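Acyl-CoA dehydrogenase (Bacillus anthracis, PDB 3OWA) probably catalyses the FAD-dependent alpha,beta-dehydrogenation of acyl-CoA thioesters, passing the electrons from its bound flavin to a separate acceptor. Local coordinates at residues Gly175-Leu180 and Leu244-Asn249; Asp194-Tyr199 and Val212-Ala217; Ala217-Ser222 and Leu238-Ala243. All blocks are in the same frame, centred on the assembly; numbering follows the deposited sequence.

Interaction 1 of 3, residues Gly175-Leu180 and Leu244-Asn249; sequences GTHYVL and LVPKEN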
loop_
_atom_site.group_PDB
_atom_site.type_symbol
_atom_site.label_atom_id
_atom_site.label_comp_id
_atom_site.label_asym_id
_atom_site.label_seq_id
_atom_site.Cartn_x
_atom_site.Cartn_y
_atom_site.Cartn_z
ATOM N N GLY A 175 -36.753 -37.312 10.356
ATOM C CA GLY A 175 -35.637 -37.728 9.494
ATOM C C GLY A 175 -35.736 -37.138 8.092
ATOM O O GLY A 175 -35.106 -37.615 7.156
ATOM N N THR A 176 -36.530 -36.088 7.941
ATOM C CA THR A 176 -36.773 -35.538 6.619
ATOM C C THR A 176 -35.954 -34.259 6.310
ATOM O O THR A 176 -35.697 -33.969 5.156
ATOM C CB THR A 176 -38.272 -35.251 6.415
ATOM O OG1 THR A 176 -38.701 -34.239 7.335
ATOM C CG2 THR A 176 -39.123 -36.545 6.613
ATOM N N HIS A 177 -35.576 -33.518 7.351
ATOM C CA HIS A 177 -34.910 -32.213 7.211
ATOM C C HIS A 177 -33.808 -32.072 8.237
ATOM O O HIS A 177 -33.978 -32.519 9.376
ATOM C CB HIS A 177 -35.884 -31.064 7.465
ATOM C CG HIS A 177 -36.961 -30.938 6.442
ATOM N ND1 HIS A 177 -38.062 -31.761 6.425
ATOM C CD2 HIS A 177 -37.118 -30.069 5.414
ATOM C CE1 HIS A 177 -38.843 -31.422 5.413
ATOM N NE2 HIS A 177 -38.295 -30.396 4.786
ATOM N N TYR A 178 -32.706 -31.436 7.831
ATOM C CA TYR A 178 -31.708 -30.938 8.774
ATOM C C TYR A 178 -32.188 -29.611 9.324
ATOM O O TYR A 178 -32.727 -28.800 8.570
ATOM C CB TYR A 178 -30.336 -30.761 8.093
ATOM C CG TYR A 178 -29.667 -32.093 7.872
ATOM C CD1 TYR A 178 -29.005 -32.728 8.915
ATOM C CD2 TYR A 178 -29.700 -32.717 6.603
ATOM C CE1 TYR A 178 -28.378 -33.969 8.719
ATOM C CE2 TYR A 178 -29.069 -33.963 6.386
ATOM C CZ TYR A 178 -28.426 -34.583 7.459
ATOM O OH TYR A 178 -27.795 -35.788 7.272
ATOM N N VAL A 179 -32.006 -29.434 10.627
ATOM C CA VAL A 179 -32.346 -28.216 11.367
ATOM C C VAL A 179 -31.040 -27.447 11.632
ATOM O O VAL A 179 -30.163 -27.907 12.388
ATOM C CB VAL A 179 -33.102 -28.542 12.703
ATOM C CG1 VAL A 179 -33.411 -27.284 13.480
ATOM C CG2 VAL A 179 -34.428 -29.305 12.436
ATOM N N LEU A 180 -30.875 -26.305 10.966
ATOM C CA LEU A 180 -29.590 -25.567 11.055
ATOM C C LEU A 180 -29.673 -24.359 11.994
ATOM O O LEU A 180 -30.658 -23.584 11.955
ATOM C CB LEU A 180 -29.118 -25.108 9.654
ATOM C CG LEU A 180 -28.197 -26.085 8.919
ATOM C CD1 LEU A 180 -28.979 -27.328 8.515
ATOM C CD2 LEU A 180 -27.582 -25.404 7.665
ATOM N N LEU A 244 -34.707 -24.921 8.017
ATOM C CA LEU A 244 -35.121 -26.300 7.678
ATOM C C LEU A 244 -34.662 -26.623 6.302
ATOM O O LEU A 244 -35.097 -26.011 5.363
ATOM C CB LEU A 244 -36.648 -26.473 7.701
ATOM C CG LEU A 244 -37.353 -26.468 9.042
ATOM C CD1 LEU A 244 -38.810 -26.939 8.868
ATOM C CD2 LEU A 244 -36.625 -27.359 10.042
ATOM N N VAL A 245 -33.776 -27.587 6.194
ATOM C CA VAL A 245 -33.150 -27.919 4.927
ATOM C C VAL A 245 -33.455 -29.382 4.589
ATOM O O VAL A 245 -33.109 -30.255 5.362
ATOM C CB VAL A 245 -31.625 -27.763 5.039
ATOM C CG1 VAL A 245 -30.961 -28.131 3.689
ATOM C CG2 VAL A 245 -31.238 -26.309 5.536
ATOM N N PRO A 246 -34.093 -29.652 3.441
ATOM C CA PRO A 246 -34.393 -31.052 3.096
ATOM C C PRO A 246 -33.149 -31.913 3.146
ATOM O O PRO A 246 -32.081 -31.476 2.735
ATOM C CB PRO A 246 -34.877 -30.954 1.651
ATOM C CG PRO A 246 -35.507 -29.616 1.578
ATOM C CD PRO A 246 -34.608 -28.730 2.422
ATOM N N LYS A 247 -33.309 -33.134 3.640
ATOM C CA LYS A 247 -32.220 -34.094 3.778
ATOM C C LYS A 247 -31.439 -34.260 2.463
ATOM O O LYS A 247 -30.232 -34.424 2.472
ATOM C CB LYS A 247 -32.829 -35.435 4.245
ATOM C CG LYS A 247 -31.863 -36.530 4.488
ATOM C CD LYS A 247 -32.601 -37.841 4.756
ATOM C CE LYS A 247 -33.304 -38.372 3.517
ATOM N NZ LYS A 247 -33.654 -39.788 3.764
ATOM N N GLU A 248 -32.143 -34.207 1.338
ATOM C CA GLU A 248 -31.547 -34.396 0.026
ATOM C C GLU A 248 -30.738 -33.168 -0.464
ATOM O O GLU A 248 -30.097 -33.219 -1.535
ATOM C CB GLU A 248 -32.629 -34.758 -1.007
ATOM C CG GLU A 248 -33.695 -33.669 -1.244
ATOM C CD GLU A 248 -34.998 -33.845 -0.410
ATOM O OE1 GLU A 248 -34.999 -34.560 0.652
ATOM O OE2 GLU A 248 -36.022 -33.223 -0.832
ATOM N N ASN A 249 -30.774 -32.079 0.308
ATOM C CA ASN A 249 -29.941 -30.916 0.017
ATOM C C ASN A 249 -28.565 -30.970 0.628
ATOM O O ASN A 249 -27.763 -30.047 0.417
ATOM C CB ASN A 249 -30.659 -29.629 0.384
ATOM C CG ASN A 249 -31.612 -29.209 -0.677
ATOM O OD1 ASN A 249 -32.307 -30.041 -1.247
ATOM N ND2 ASN A 249 -31.666 -27.922 -0.960
HETATM O O HOH W 1 -33.783 -40.059 6.896
HETATM O O HOH W 2 -36.953 -34.093 2.821
#

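Interaction 2 of 3, residues Asp194-Tyr199 and Val212-Ala217; sequences DVFIVY and VEKDYA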
loop_
_atom_site.group_PDB
_atom_site.type_symbol
_atom_site.label_atom_id
_atom_site.label_comp_id
_atom_site.label_asym_id
_atom_site.label_seq_id
_atom_site.Cartn_x
_atom_site.Cartn_y
_atom_site.Cartn_z
ATOM N N ASP A 194 -30.782 -16.415 -3.990
ATOM C CA ASP A 194 -31.865 -17.382 -3.789
ATOM C C ASP A 194 -31.343 -18.643 -3.147
ATOM O O ASP A 194 -32.093 -19.380 -2.494
ATOM C CB ASP A 194 -32.444 -17.720 -5.156
ATOM C CG ASP A 194 -33.094 -16.498 -5.810
ATOM O OD1 ASP A 194 -34.091 -16.012 -5.242
ATOM O OD2 ASP A 194 -32.601 -15.985 -6.852
ATOM N N VAL A 195 -30.068 -18.910 -3.369
ATOM C CA VAL A 195 -29.479 -20.175 -2.970
ATOM C C VAL A 195 -28.172 -19.914 -2.261
ATOM O O VAL A 195 -27.327 -19.134 -2.770
ATOM C CB VAL A 195 -29.219 -21.047 -4.215
ATOM C CG1 VAL A 195 -28.439 -22.326 -3.825
ATOM C CG2 VAL A 195 -30.518 -21.422 -4.900
ATOM N N PHE A 196 -27.971 -20.554 -1.109
ATOM C CA PHE A 196 -26.709 -20.390 -0.342
ATOM C C PHE A 196 -26.070 -21.771 -0.094
ATOM O O PHE A 196 -26.738 -22.677 0.391
ATOM C CB PHE A 196 -26.935 -19.781 1.088
ATOM C CG PHE A 196 -27.487 -18.374 1.071
ATOM C CD1 PHE A 196 -28.841 -18.143 0.785
ATOM C CD2 PHE A 196 -26.643 -17.277 1.313
ATOM C CE1 PHE A 196 -29.370 -16.861 0.742
ATOM C CE2 PHE A 196 -27.145 -15.976 1.270
ATOM C CZ PHE A 196 -28.523 -15.753 1.005
ATOM N N ILE A 197 -24.793 -21.902 -0.409
ATOM C CA ILE A 197 -24.036 -23.106 -0.079
ATOM C C ILE A 197 -23.543 -22.881 1.336
ATOM O O ILE A 197 -22.693 -22.054 1.543
ATOM C CB ILE A 197 -22.821 -23.295 -0.998
ATOM C CG1 ILE A 197 -23.259 -23.269 -2.487
ATOM C CG2 ILE A 197 -22.033 -24.634 -0.611
ATOM C CD1 ILE A 197 -24.312 -24.317 -2.910
ATOM N N VAL A 198 -24.138 -23.563 2.300
ATOM C CA VAL A 198 -23.844 -23.307 3.712
ATOM C C VAL A 198 -23.069 -24.477 4.348
ATOM O O VAL A 198 -23.431 -25.630 4.179
ATOM C CB VAL A 198 -25.159 -23.164 4.484
ATOM C CG1 VAL A 198 -24.892 -22.975 5.972
ATOM C CG2 VAL A 198 -26.043 -22.009 3.882
ATOM N N TYR A 199 -22.044 -24.191 5.138
ATOM C CA TYR A 199 -21.315 -25.256 5.818
ATOM C C TYR A 199 -21.716 -25.262 7.263
ATOM O O TYR A 199 -21.826 -24.187 7.868
ATOM C CB TYR A 199 -19.825 -24.944 5.751
ATOM C CG TYR A 199 -19.228 -25.153 4.394
ATOM C CD1 TYR A 199 -18.623 -26.380 4.059
ATOM C CD2 TYR A 199 -19.214 -24.127 3.451
ATOM C CE1 TYR A 199 -18.024 -26.570 2.806
ATOM C CE2 TYR A 199 -18.621 -24.322 2.196
ATOM C CZ TYR A 199 -18.030 -25.523 1.882
ATOM O OH TYR A 199 -17.424 -25.652 0.625
ATOM N N VAL A 212 -28.966 -24.415 0.622
ATOM C CA VAL A 212 -29.980 -23.822 1.461
ATOM C C VAL A 212 -30.644 -22.722 0.638
ATOM O O VAL A 212 -29.980 -21.764 0.237
ATOM C CB VAL A 212 -29.363 -23.196 2.720
ATOM C CG1 VAL A 212 -30.465 -22.507 3.569
ATOM C CG2 VAL A 212 -28.609 -24.261 3.530
ATOM N N GLU A 213 -31.943 -22.858 0.406
ATOM C CA GLU A 213 -32.710 -21.809 -0.258
ATOM C C GLU A 213 -33.094 -20.690 0.708
ATOM O O GLU A 213 -33.457 -20.941 1.880
ATOM C CB GLU A 213 -33.949 -22.431 -0.908
ATOM C CG GLU A 213 -33.570 -23.389 -2.033
ATOM C CD GLU A 213 -34.785 -23.976 -2.767
ATOM O OE1 GLU A 213 -34.658 -25.057 -3.386
ATOM O OE2 GLU A 213 -35.868 -23.364 -2.729
ATOM N N LYS A 214 -33.024 -19.456 0.214
ATOM C CA LYS A 214 -33.438 -18.272 0.976
ATOM C C LYS A 214 -34.848 -18.417 1.557
ATOM O O LYS A 214 -35.097 -18.038 2.710
ATOM C CB LYS A 214 -33.333 -17.008 0.098
ATOM C CG LYS A 214 -33.632 -15.697 0.821
ATOM C CD LYS A 214 -32.814 -15.537 2.116
ATOM C CE LYS A 214 -32.681 -14.066 2.512
ATOM N NZ LYS A 214 -33.911 -13.376 3.045
ATOM N N ASP A 215 -35.744 -19.017 0.775
ATOM C CA ASP A 215 -37.144 -19.200 1.176
ATOM C C ASP A 215 -37.435 -20.338 2.174
ATOM O O ASP A 215 -38.575 -20.456 2.652
ATOM C CB ASP A 215 -38.021 -19.328 -0.081
ATOM C CG ASP A 215 -38.240 -17.980 -0.769
ATOM O OD1 ASP A 215 -38.627 -17.974 -1.958
ATOM O OD2 ASP A 215 -38.012 -16.918 -0.117
ATOM N N TYR A 216 -36.415 -21.105 2.567
ATOM C CA TYR A 216 -36.634 -22.147 3.593
ATOM C C TYR A 216 -36.972 -21.468 4.927
ATOM O O TYR A 216 -36.518 -20.354 5.202
ATOM C CB TYR A 216 -35.387 -23.041 3.791
ATOM C CG TYR A 216 -35.091 -24.005 2.628
ATOM C CD1 TYR A 216 -36.060 -24.283 1.664
ATOM C CD2 TYR A 216 -33.854 -24.681 2.544
ATOM C CE1 TYR A 216 -35.819 -25.191 0.613
ATOM C CE2 TYR A 216 -33.594 -25.587 1.488
ATOM C CZ TYR A 216 -34.574 -25.810 0.513
ATOM O OH TYR A 216 -34.357 -26.703 -0.525
ATOM N N ALA A 217 -37.787 -22.134 5.717
ATOM C CA ALA A 217 -38.152 -21.636 7.038
ATOM C C ALA A 217 -36.889 -21.408 7.859
ATOM O O ALA A 217 -35.953 -22.215 7.769
ATOM C CB ALA A 217 -39.049 -22.661 7.747
HETATM O O HOH W 3 -35.206 -19.000 -2.076
HETATM O O HOH W 4 -34.744 -20.676 -4.253
#

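Interaction 3 of 3, residues Ala217-Ser222 and Leu238-Ala243; sequences AGVSTS and LILEDA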
loop_
_atom_site.group_PDB
_atom_site.type_symbol
_atom_site.label_atom_id
_atom_site.label_comp_id
_atom_site.label_asym_id
_atom_site.label_seq_id
_atom_site.Cartn_x
_atom_site.Cartn_y
_atom_site.Cartn_z
ATOM N N ALA A 217 -37.787 -22.134 5.717
ATOM C CA ALA A 217 -38.152 -21.636 7.038
ATOM C C ALA A 217 -36.889 -21.408 7.859
ATOM O O ALA A 217 -35.953 -22.215 7.769
ATOM C CB ALA A 217 -39.049 -22.661 7.747
ATOM N N GLY A 218 -36.868 -20.303 8.619
ATOM C CA GLY A 218 -35.837 -20.023 9.627
ATOM C C GLY A 218 -34.605 -19.349 9.027
ATOM O O GLY A 218 -33.568 -19.284 9.680
ATOM N N VAL A 219 -34.681 -18.909 7.768
ATOM C CA VAL A 219 -33.547 -18.248 7.098
ATOM C C VAL A 219 -33.776 -16.740 6.996
ATOM O O VAL A 219 -34.846 -16.300 6.525
ATOM C CB VAL A 219 -33.303 -18.799 5.672
ATOM C CG1 VAL A 219 -32.100 -18.110 5.021
ATOM C CG2 VAL A 219 -33.033 -20.316 5.731
ATOM N N SER A 220 -32.790 -15.940 7.422
ATOM C CA SER A 220 -32.882 -14.462 7.263
ATOM C C SER A 220 -31.517 -13.852 7.157
ATOM O O SER A 220 -30.484 -14.564 7.203
ATOM C CB SER A 220 -33.662 -13.802 8.447
ATOM O OG SER A 220 -33.024 -14.080 9.660
ATOM N N THR A 221 -31.480 -12.531 7.027
ATOM C CA THR A 221 -30.200 -11.817 6.917
ATOM C C THR A 221 -30.167 -10.573 7.807
ATOM O O THR A 221 -31.227 -10.042 8.239
ATOM C CB THR A 221 -29.829 -11.369 5.455
ATOM O OG1 THR A 221 -30.835 -10.460 4.975
ATOM C CG2 THR A 221 -29.703 -12.553 4.497
ATOM N N SER A 222 -28.945 -10.149 8.146
ATOM C CA SER A 222 -28.742 -8.893 8.891
ATOM C C SER A 222 -28.794 -7.734 7.903
ATOM O O SER A 222 -28.856 -7.941 6.697
ATOM C CB SER A 222 -27.343 -8.928 9.522
ATOM O OG SER A 222 -26.377 -8.760 8.487
ATOM N N LEU A 238 -25.771 -14.162 7.215
ATOM C CA LEU A 238 -26.884 -15.101 7.040
ATOM C C LEU A 238 -27.280 -15.692 8.378
ATOM O O LEU A 238 -26.447 -16.308 9.064
ATOM C CB LEU A 238 -26.452 -16.210 6.104
ATOM C CG LEU A 238 -27.509 -17.282 5.774
ATOM C CD1 LEU A 238 -28.692 -16.698 4.990
ATOM C CD2 LEU A 238 -26.804 -18.372 4.939
ATOM N N ILE A 239 -28.535 -15.516 8.769
ATOM C CA ILE A 239 -28.957 -15.940 10.135
ATOM C C ILE A 239 -29.816 -17.211 10.010
ATOM O O ILE A 239 -30.822 -17.235 9.268
ATOM C CB ILE A 239 -29.766 -14.818 10.802
ATOM C CG1 ILE A 239 -28.977 -13.465 10.771
ATOM C CG2 ILE A 239 -30.287 -15.230 12.198
ATOM C CD1 ILE A 239 -29.854 -12.245 11.203
ATOM N N LEU A 240 -29.390 -18.277 10.682
ATOM C CA LEU A 240 -30.072 -19.558 10.625
ATOM C C LEU A 240 -30.666 -19.872 11.999
ATOM O O LEU A 240 -29.940 -20.199 12.940
ATOM C CB LEU A 240 -29.081 -20.662 10.177
ATOM C CG LEU A 240 -28.390 -20.313 8.849
ATOM C CD1 LEU A 240 -27.162 -21.155 8.585
ATOM C CD2 LEU A 240 -29.392 -20.310 7.639
ATOM N N GLU A 241 -31.979 -19.810 12.091
ATOM C CA GLU A 241 -32.708 -20.029 13.364
ATOM C C GLU A 241 -33.704 -21.173 13.129
ATOM O O GLU A 241 -34.810 -20.984 12.568
ATOM C CB GLU A 241 -33.364 -18.714 13.835
ATOM C CG GLU A 241 -32.333 -17.628 14.257
ATOM C CD GLU A 241 -32.947 -16.182 14.454
ATOM O OE1 GLU A 241 -32.313 -15.349 15.165
ATOM O OE2 GLU A 241 -34.029 -15.877 13.876
ATOM N N ASP A 242 -33.266 -22.386 13.477
ATOM C CA ASP A 242 -33.983 -23.601 13.095
ATOM C C ASP A 242 -34.332 -23.574 11.585
ATOM O O ASP A 242 -35.477 -23.846 11.203
ATOM C CB ASP A 242 -35.248 -23.753 13.939
ATOM C CG ASP A 242 -34.958 -24.149 15.388
ATOM O OD1 ASP A 242 -35.850 -23.917 16.224
ATOM O OD2 ASP A 242 -33.886 -24.709 15.706
ATOM N N ALA A 243 -33.351 -23.213 10.755
ATOM C CA ALA A 243 -33.505 -23.226 9.298
ATOM C C ALA A 243 -33.705 -24.681 8.863
ATOM O O ALA A 243 -32.963 -25.574 9.315
ATOM C CB ALA A 243 -32.267 -22.616 8.617
#

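Interaction 1 of 3, residues Gly175-Leu180 and Leu244-Asn249
H177, Y178 and V179 pair antiparallel with P246, V245 and L244, joining strand 177-188 to strand 243-246 in the beta-barrel middle domain of the acyl-CoA dehydrogenase fold. Three backbone hydrogen bonds carry the pairing. Y178 and V245 form the hydrogen-bonded pair: Y178 N gives to V245 O at 2.8 Å, and V245 N returns to Y178 O along a straighter path, 167° at the hydrogen. K247 N then reaches T176 O at 2.9 Å, tying the start of the 3-10 segment 247-249 to the residue just ahead of the strand. V245 O also takes a CA-H contact from H177.

The apolar contacts divide between the two faces of the sheet. On the face of V179 and L244 the side chains lie side by side, V179 CG2 against L244 CD2. On the other face, V245 CG2 meets L180 CD1 at 3.9 Å, the two side chains slanting across each other. Y178 shares that face: its CB stands beside V245, its ring atoms CD2 and CE2 pass near K247 CA, and F210 meets the ring edge-to-face.

The H177 ring leans over the backbone of the partner strand, its CD2 3.6 Å from P246 N. CG sits beside the backbone N (chi1 -67°), and ND1 is hydrogen-bonded to T176 OG1 at 2.7 Å, which lies in the ring plane and helps fix the ring's rotation.

At the exposed margin two waters link backbone carbonyls to the side chains of E248 and K247. One gives to T176 O and E248 OE1, so T176 O holds both this water and K247 N. In one of the two conformers modelled for K247, CD lies 3.5 Å from G175 O, and the second water accepts from K247 NZ while donating to that same G175 O.

Interaction 2 of 3, residues Asp194-Tyr199 and Val212-Ala217
F196 lies beside V212 and K214, and its side chain can be followed outward from the strand. CB is 3.7 Å from V212 O and stands next to V212 CB. CG is turned beside the backbone N (chi1 -64°), and CD1 comes to V212 O, which lies in the ring plane at its edge. CE1, farther out, meets K214 CD at 3.9 Å and K214 CB at a similar distance; in this one of its two modelled conformers the lysine chain runs alongside the phenylalanine, pointing the same way. L238 of strand 235-240 also packs against F196.

Strands 195-202 and 206-213 form a beta hairpin of the middle domain, and F196 with V212 is a hydrogen-bonded antiparallel pair in it. F196 N gives to V212 O at 2.7 Å and V212 N to F196 O at 2.8 Å. V195 and E213 follow as a non-hydrogen-bonded pair, and K214 N then binds D194 O in a nearly straight bond (171°), though from above the carbonyl plane. Here the chain leaves the strand through a type I turn from E213 to Y216; E213 CB lies over the centre of the Y216 ring. Back in the hairpin, V198 CG2 presses on V212 CG2 at 3.4 Å, tighter than usual van der Waals contact.

Interaction 3 of 3, residues Ala217-Ser222 and Leu238-Ala243
G218-T221 runs antiparallel to L238-E241, the N-to-C directions of strand segments 219-221 and 238-240 at 147°, with S220 and I239 as the hydrogen-bonded pair and V219-L240 and T221-L238 as the non-hydrogen-bonded pairs beside it. I239 N gives to S220 O at 2.7 Å, S220 N to I239 O at 3.0 Å, and E241 N to G218 O in an almost straight bond, 178° at the hydrogen and in the carbonyl plane.

V219 carries the apolar face. Its CG1, anti to the backbone N (chi1 -179°), touches L238 CD1 at 3.7 Å, while CG2, beside the backbone N, lies 3.8 Å from A243 CB, with L240 CD2 a little farther off. L238 CD1 also reaches S220 O, so one methyl spans two consecutive residues of the facing strand. L238 and L240 continue this face onto V198 of strand 195-202.

The pairing adds strand 219-221 to the edge of strand 235-240 in the middle-domain barrel. Past L240 the chain turns a corner at E241 and D242, and D242 and A243 together face L180 of strand 177-188 as a G1 beta bulge. G218, at positive phi, lies against this corner: its CA makes a CA-H contact with E241 O, and just before it A217 O takes a CA-H...O contact from A243 CA at 3.1 Å.

On the opposite face S220 OG occupies the position between its backbone N and carbonyl carbon and comes 3.5 Å from I239 CB. I239 extends farther along the partner strand, its CD1 lying 3.8 Å from both T221 C and S222 N. The hydroxyls of T221 and S222 are held by residues just ahead of L238: T221 OG1 by R236 NH1, and S222 OG by T237 N.

Overall arrangement
All three interactions belong to one mixed sheet of the middle-domain barrel. Interaction 2 is a local hairpin; interaction 3 follows it in the chain, sharing A217, and interaction 1 closes a longer loop around both. L244 N probably bonds A217 O, and L180 N probably bonds A243 O, stitching interaction 1 to the others. Interaction 2 is the most buried, with no exposed residue among those touching; interactions 1 and 3 have exposed margins. The side chains of F196 and L238 lie about 8 and 9 Å from a bound FAD, that of L180 about 14 Å. Waters bridge interactions 1 and 2; in interaction 3 one face holds V219, L238 and L240 with T221, the other I239 beside S220.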